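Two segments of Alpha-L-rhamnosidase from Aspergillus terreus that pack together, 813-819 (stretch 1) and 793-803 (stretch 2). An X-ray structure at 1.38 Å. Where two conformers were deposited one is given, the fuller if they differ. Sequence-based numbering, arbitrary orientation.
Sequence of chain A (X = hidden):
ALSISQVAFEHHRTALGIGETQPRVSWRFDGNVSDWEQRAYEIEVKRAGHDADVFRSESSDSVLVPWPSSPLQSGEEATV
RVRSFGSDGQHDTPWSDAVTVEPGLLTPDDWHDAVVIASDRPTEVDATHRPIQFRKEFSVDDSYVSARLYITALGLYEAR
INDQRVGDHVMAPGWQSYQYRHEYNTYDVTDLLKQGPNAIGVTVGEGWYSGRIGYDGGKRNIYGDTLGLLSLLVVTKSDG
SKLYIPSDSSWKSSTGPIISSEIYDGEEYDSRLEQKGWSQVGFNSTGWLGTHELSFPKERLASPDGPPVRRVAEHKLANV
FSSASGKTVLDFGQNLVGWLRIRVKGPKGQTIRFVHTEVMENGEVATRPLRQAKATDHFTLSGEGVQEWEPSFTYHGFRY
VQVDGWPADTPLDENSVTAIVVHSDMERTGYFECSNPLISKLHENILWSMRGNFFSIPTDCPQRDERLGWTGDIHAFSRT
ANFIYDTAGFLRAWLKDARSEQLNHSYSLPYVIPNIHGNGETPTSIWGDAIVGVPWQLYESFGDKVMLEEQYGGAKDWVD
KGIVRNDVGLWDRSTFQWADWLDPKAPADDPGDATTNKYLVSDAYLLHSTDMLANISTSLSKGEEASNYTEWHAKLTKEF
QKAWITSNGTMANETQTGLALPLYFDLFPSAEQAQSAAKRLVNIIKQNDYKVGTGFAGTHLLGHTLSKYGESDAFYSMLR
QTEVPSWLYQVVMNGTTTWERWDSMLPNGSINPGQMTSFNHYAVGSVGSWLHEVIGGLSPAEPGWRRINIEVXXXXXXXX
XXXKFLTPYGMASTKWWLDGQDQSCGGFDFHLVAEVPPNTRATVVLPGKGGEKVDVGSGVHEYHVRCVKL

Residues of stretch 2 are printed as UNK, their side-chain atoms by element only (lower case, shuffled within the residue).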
ATOM      1  N   SER A 813     -14.829  -5.285  16.960  1.00 13.53           N
ATOM      2  CA  SER A 813     -14.195  -4.261  17.789  1.00 13.86           C
ATOM      3  C   SER A 813     -14.023  -4.764  19.202  1.00 12.78           C
ATOM      4  O   SER A 813     -14.791  -5.634  19.667  1.00 14.47           O
ATOM      5  CB  SER A 813     -14.965  -2.959  17.802  1.00 15.06           C
ATOM      6  OG  SER A 813     -16.217  -3.072  18.450  1.00 17.21           O
ATOM      7  N   THR A 814     -13.078  -4.136  19.904  1.00 12.74           N
ATOM      8  CA  THR A 814     -12.947  -4.278  21.346  1.00 13.94           C
ATOM      9  C   THR A 814     -12.873  -2.881  21.962  1.00 14.45           C
ATOM     10  O   THR A 814     -12.247  -1.964  21.444  1.00 14.69           O
ATOM     11  CB  THR A 814     -11.711  -5.097  21.733  1.00 15.40           C
ATOM     12  OG1 THR A 814     -10.546  -4.445  21.206  1.00 15.11           O
ATOM     13  CG2 THR A 814     -11.804  -6.507  21.205  1.00 15.69           C
ATOM     14  N   LYS A 815     -13.525  -2.728  23.101  1.00 15.69           N
ATOM     15  CA  LYS A 815     -13.366  -1.580  23.967  0.50 15.75           C
ATOM     16  C   LYS A 815     -13.241  -2.146  25.380  1.00 15.97           C
ATOM     17  O   LYS A 815     -14.150  -2.819  25.846  1.00 17.39           O
ATOM     18  CB  LYS A 815     -14.555  -0.616  23.887  0.50 18.47           C
ATOM     19  CG  LYS A 815     -14.463   0.624  24.775  0.50 24.36           C
ATOM     20  CD  LYS A 815     -15.735   1.483  24.790  0.50 29.32           C
ATOM     21  CE  LYS A 815     -16.971   0.714  25.213  0.50 35.09           C
ATOM     22  NZ  LYS A 815     -18.196   1.553  25.240  0.50 40.66           N
ATOM     23  N   TRP A 816     -12.101  -1.923  26.012  1.00 15.04           N
ATOM     24  CA  TRP A 816     -11.906  -2.419  27.371  1.00 15.31           C
ATOM     25  C   TRP A 816     -11.401  -1.309  28.277  1.00 16.02           C
ATOM     26  O   TRP A 816     -10.831  -0.319  27.829  1.00 16.43           O
ATOM     27  CB  TRP A 816     -10.985  -3.642  27.423  1.00 15.98           C
ATOM     28  CG  TRP A 816      -9.595  -3.436  26.919  1.00 14.67           C
ATOM     29  CD1 TRP A 816      -9.135  -3.661  25.648  1.00 15.78           C
ATOM     30  CD2 TRP A 816      -8.467  -2.973  27.683  1.00 15.83           C
ATOM     31  NE1 TRP A 816      -7.799  -3.378  25.585  1.00 16.60           N
ATOM     32  CE2 TRP A 816      -7.355  -2.956  26.810  1.00 16.37           C
ATOM     33  CE3 TRP A 816      -8.272  -2.606  29.021  1.00 18.37           C
ATOM     34  CZ2 TRP A 816      -6.079  -2.611  27.241  1.00 17.23           C
ATOM     35  CZ3 TRP A 816      -7.007  -2.249  29.445  1.00 17.48           C
ATOM     36  CH2 TRP A 816      -5.927  -2.235  28.553  1.00 18.88           C
ATOM     37  N   TRP A 817     -11.644  -1.482  29.573  1.00 16.69           N
ATOM     38  CA  TRP A 817     -11.169  -0.535  30.537  1.00 17.87           C
ATOM     39  C   TRP A 817     -10.996  -1.242  31.873  1.00 17.48           C
ATOM     40  O   TRP A 817     -11.572  -2.334  32.102  1.00 19.63           O
ATOM     41  CB  TRP A 817     -12.098   0.694  30.628  1.00 18.88           C
ATOM     42  CG  TRP A 817     -13.492   0.443  31.133  1.00 20.27           C
ATOM     43  CD1 TRP A 817     -13.970   0.675  32.398  1.00 23.31           C
ATOM     44  CD2 TRP A 817     -14.608  -0.059  30.384  1.00 21.33           C
ATOM     45  NE1 TRP A 817     -15.293   0.324  32.491  1.00 24.61           N
ATOM     46  CE2 TRP A 817     -15.719  -0.108  31.263  1.00 21.84           C
ATOM     47  CE3 TRP A 817     -14.788  -0.473  29.061  1.00 22.00           C
ATOM     48  CZ2 TRP A 817     -16.971  -0.560  30.853  1.00 25.25           C
ATOM     49  CZ3 TRP A 817     -16.021  -0.933  28.659  1.00 25.33           C
ATOM     50  CH2 TRP A 817     -17.098  -0.982  29.548  1.00 26.97           C
ATOM     51  N   LEU A 818     -10.170  -0.634  32.721  1.00 20.47           N
ATOM     52  CA  LEU A 818      -9.901  -1.162  34.045  1.00 21.43           C
ATOM     53  C   LEU A 818     -10.359  -0.188  35.125  1.00 25.70           C
ATOM     54  O   LEU A 818     -10.258   1.014  34.959  1.00 29.69           O
ATOM     55  CB  LEU A 818      -8.394  -1.335  34.215  1.00 24.67           C
ATOM     56  CG  LEU A 818      -7.732  -2.370  33.329  1.00 25.96           C
ATOM     57  CD1 LEU A 818      -6.238  -2.267  33.447  1.00 29.47           C
ATOM     58  CD2 LEU A 818      -8.148  -3.752  33.757  1.00 35.82           C
ATOM     59  N   ASP A 819     -10.736  -0.738  36.278  1.00 26.35           N
ATOM     60  CA  ASP A 819     -10.937   0.056  37.495  1.00 31.61           C
ATOM     61  C   ASP A 819     -10.960  -0.913  38.687  1.00 33.04           C
ATOM     62  O   ASP A 819     -10.508  -2.040  38.563  1.00 35.87           O
ATOM     63  CB  ASP A 819     -12.170   0.949  37.335  1.00 35.30           C
ATOM     64  CG  ASP A 819     -13.447   0.196  37.028  1.00 38.98           C
ATOM     65  OD1 ASP A 819     -13.584  -0.963  37.515  1.00 34.15           O
ATOM     66  OD2 ASP A 819     -14.308   0.792  36.322  1.00 42.46           O
ATOM     67  N   UNK A 793      -4.694  -8.455  26.238  1.00 15.20           N
ATOM     68  CA  UNK A 793      -3.728  -8.590  27.321  1.00 15.22           C
ATOM     69  C   UNK A 793      -3.421  -7.205  27.872  1.00 17.05           C
ATOM     70  O   UNK A 793      -2.583  -6.494  27.321  1.00 17.66           O
ATOM     71  c   UNK A 793      -2.454  -9.337  26.887  1.00 17.65           C
ATOM     72  c   UNK A 793      -1.527  -9.579  28.076  1.00 21.62           C
ATOM     73  c   UNK A 793      -2.776 -10.660  26.206  1.00 19.97           C
ATOM     74  N   UNK A 794      -4.113  -6.754  28.941  1.00 18.68           N
ATOM     75  CA  UNK A 794      -3.861  -5.432  29.494  1.00 21.04           C
ATOM     76  C   UNK A 794      -2.479  -5.404  30.156  1.00 19.39           C
ATOM     77  O   UNK A 794      -1.953  -6.428  30.558  1.00 21.64           O
ATOM     78  c   UNK A 794      -5.141  -7.488  29.683  1.00 19.39           C
ATOM     79  c   UNK A 794      -5.700  -6.489  30.676  1.00 25.52           C
ATOM     80  c   UNK A 794      -4.979  -5.188  30.526  1.00 21.85           C
ATOM     81  N   UNK A 795      -1.931  -4.193  30.249  1.00 18.60           N
ATOM     82  CA  UNK A 795      -0.653  -3.978  30.839  1.00 20.14           C
ATOM     83  C   UNK A 795      -0.197  -2.569  30.568  1.00 17.79           C
ATOM     84  O   UNK A 795      -0.963  -1.742  30.098  1.00 19.09           O
ATOM     85  N   UNK A 796       1.047  -2.300  30.928  1.00 19.33           N
ATOM     86  CA  UNK A 796       1.676  -1.033  30.638  1.00 21.54           C
ATOM     87  C   UNK A 796       0.988   0.150  31.295  1.00 22.42           C
ATOM     88  O   UNK A 796       1.066   1.274  30.784  1.00 24.47           O
ATOM     89  N   UNK A 797       0.327  -0.067  32.435  1.00 24.05           N
ATOM     90  CA  UNK A 797      -0.426   1.046  33.068  1.00 25.85           C
ATOM     91  C   UNK A 797      -1.510   1.657  32.144  1.00 25.29           C
ATOM     92  O   UNK A 797      -2.014   2.762  32.426  1.00 25.42           O
ATOM     93  c   UNK A 797       0.527   2.121  33.598  1.00 31.80           C
ATOM     94  c   UNK A 797       1.287   1.705  34.854  1.00 45.09           C
ATOM     95  o   UNK A 797       2.447   2.165  35.042  1.00 54.24           O
ATOM     96  o   UNK A 797       0.722   0.941  35.639  1.00 49.63           O
ATOM     97  N   UNK A 798      -1.952   0.944  31.096  1.00 23.08           N
ATOM     98  CA  UNK A 798      -3.114   1.395  30.326  1.00 18.39           C
ATOM     99  C   UNK A 798      -4.379   1.239  31.168  1.00 18.86           C
ATOM    100  O   UNK A 798      -4.542   0.221  31.869  1.00 22.76           O
ATOM    101  c   UNK A 798      -3.274   0.567  29.046  1.00 18.43           C
ATOM    102  c   UNK A 798      -2.563  -0.082  26.739  1.00 21.64           C
ATOM    103  c   UNK A 798      -1.990   2.160  27.629  1.00 25.36           C
ATOM    104  c   UNK A 798      -2.196   0.721  27.982  1.00 22.19           C
ATOM    105  N   UNK A 799      -5.266   2.228  31.078  1.00 18.57           N
ATOM    106  CA  UNK A 799      -6.548   2.199  31.743  0.50 21.51           C
ATOM    107  C   UNK A 799      -7.656   1.765  30.769  1.00 18.18           C
ATOM    108  O   UNK A 799      -8.704   1.353  31.195  1.00 19.20           O
ATOM    109  c   UNK A 799      -5.913   3.986  33.478  0.50 33.47           C
ATOM    110  o   UNK A 799      -5.071   5.971  32.406  0.50 47.97           O
ATOM    111  c   UNK A 799      -6.847   3.578  32.341  0.50 26.18           C
ATOM    112  n   UNK A 799      -3.606   4.681  33.512  0.50 45.62           N
ATOM    113  c   UNK A 799      -4.827   4.962  33.075  0.50 41.83           C
ATOM    114  N   UNK A 800      -7.436   1.940  29.462  1.00 18.74           N
ATOM    115  CA  UNK A 800      -8.439   1.586  28.457  1.00 17.67           C
ATOM    116  C   UNK A 800      -7.821   1.548  27.061  1.00 17.87           C
ATOM    117  O   UNK A 800      -6.780   2.167  26.823  1.00 16.78           O
ATOM    118  o   UNK A 800     -11.245   4.797  27.039  1.00 45.72           O
ATOM    119  n   UNK A 800     -11.199   5.126  29.247  1.00 45.24           N
ATOM    120  c   UNK A 800      -9.328   3.990  28.247  1.00 23.87           C
ATOM    121  c   UNK A 800     -10.658   4.706  28.121  1.00 35.04           C
ATOM    122  c   UNK A 800      -9.628   2.531  28.407  1.00 21.33           C
ATOM    123  N   UNK A 801      -8.480   0.806  26.161  1.00 15.17           N
ATOM    124  CA  UNK A 801      -8.113   0.855  24.743  1.00 13.78           C
ATOM    125  C   UNK A 801      -9.315   0.481  23.894  1.00 14.75           C
ATOM    126  O   UNK A 801     -10.171  -0.310  24.305  1.00 15.96           O
ATOM    127  c   UNK A 801      -6.951  -0.051  24.460  1.00 14.64           C
ATOM    128  N   UNK A 802      -9.361   1.074  22.698  1.00 15.17           N
ATOM    129  CA  UNK A 802     -10.417   0.833  21.737  0.50 15.52           C
ATOM    130  C   UNK A 802      -9.787   0.499  20.387  1.00 13.86           C
ATOM    131  O   UNK A 802      -8.989   1.275  19.836  1.00 15.18           O
ATOM    132  o   UNK A 802     -11.961   2.324  22.856  0.50 20.32           O
ATOM    133  c   UNK A 802     -11.353   2.022  21.612  0.50 17.70           C
ATOM    134  N   UNK A 803     -10.208  -0.621  19.816  1.00 13.43           N
ATOM    135  CA  UNK A 803      -9.699  -1.129  18.563  1.00 13.47           C
ATOM    136  C   UNK A 803     -10.885  -1.549  17.708  1.00 13.67           C
ATOM    137  O   UNK A 803     -11.751  -2.243  18.188  1.00 14.50           O
ATOM    138  o   UNK A 803      -7.776  -1.931  19.832  1.00 15.51           O
ATOM    139  c   UNK A 803      -8.036  -2.750  17.543  1.00 16.13           C
ATOM    140  c   UNK A 803      -8.731  -2.301  18.818  1.00 15.25           C
TER
HETATM  141  O   HOH W   1      -9.093  -2.415  22.404  1.00 14.59           O

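Position 793 carries three carbons, one bearing the other two, a fork at CB. The CA-to-CB bond points away from stretch 1 and nothing there is touched. This is V793, a residue of the approach to the contact.

At 794 three carbons close a ring onto the backbone N, which only proline does. P794 sets its CB 3.7 Å from W816 CH2 and 4.3 Å from L818 CD1; its compact apolar ring suits a place touching both indole and leucine.

Positions 795 and 796 have no side-chain atoms, so both are glycine. G795 opens a type I' turn. G796 has phi 62° and psi 28°, a left-handed conformation that favours glycine.

At 797 two carbons end in two oxygens, a carboxylate: D797. It also has positive phi, 58°, which aspartate tolerates better than most residues; it is exposed, and its CA-to-CB bond points away from stretch 1.

Position 798 has four carbons, forked at the second, the pattern of leucine. L798 closes the turn, its N donating to G795 O at 3.0 Å. It is buried, its CB 3.9 Å from W816 CH2, as suits a branched apolar side chain. Separately, its backbone O is 3.4 Å from L818 CD1.

Position 799 shows three carbons, the third bearing one oxygen and one nitrogen: a glutamine. The CA-to-CB bond of Q799 points away from stretch 1, as suits an exposed polar chain, while the backbone does the work. L818 N donates to Q799 O at 2.9 Å, and W817 CA approaches the same Q799 O at 3.2 Å.

The same composition recurs at 800, making it Q800. Its CB sits 3.8 Å from W817 CB, where the two strands pair without hydrogen bonds and their CA atoms are just 4.0 Å apart. The long chain then leads its amide away, in an exposed setting.

A single carbon at 801 means alanine. A801 lies beside W816, its CB 3.6 Å from W816 NE1, and the small methyl leaves the indole room to come this close.

At 802 one carbon carries one oxygen: S802. It shares a face with K815, and its OG is 3.6 Å from K815 CG, a small polar group on the face where the lysine's end leads away.

At 803 a carbon carries one oxygen and one carbon, the branched pattern of threonine. T803 CB is 3.7 Å from T814 OG1. A water bonds to both hydroxyls, 2.9 Å from T803 OG1 and 2.8 Å from T814 OG1, donating to the latter.

The contact is an antiparallel ladder with a hydrophobic extension. T814 and T803 exchange N-to-O bonds of 2.9 Å each way; W816 N donates to A801 O at 3.0 Å, and A801 N to W816 O at 3.1 Å. Beyond the strand of stretch 2, W816 reaches across A801 to P794 and L798. Backbone bonds thus fix the register, while the tryptophan binds the turn region to the sheet.

Stretch 2 793-803: VPGGDLQQAST
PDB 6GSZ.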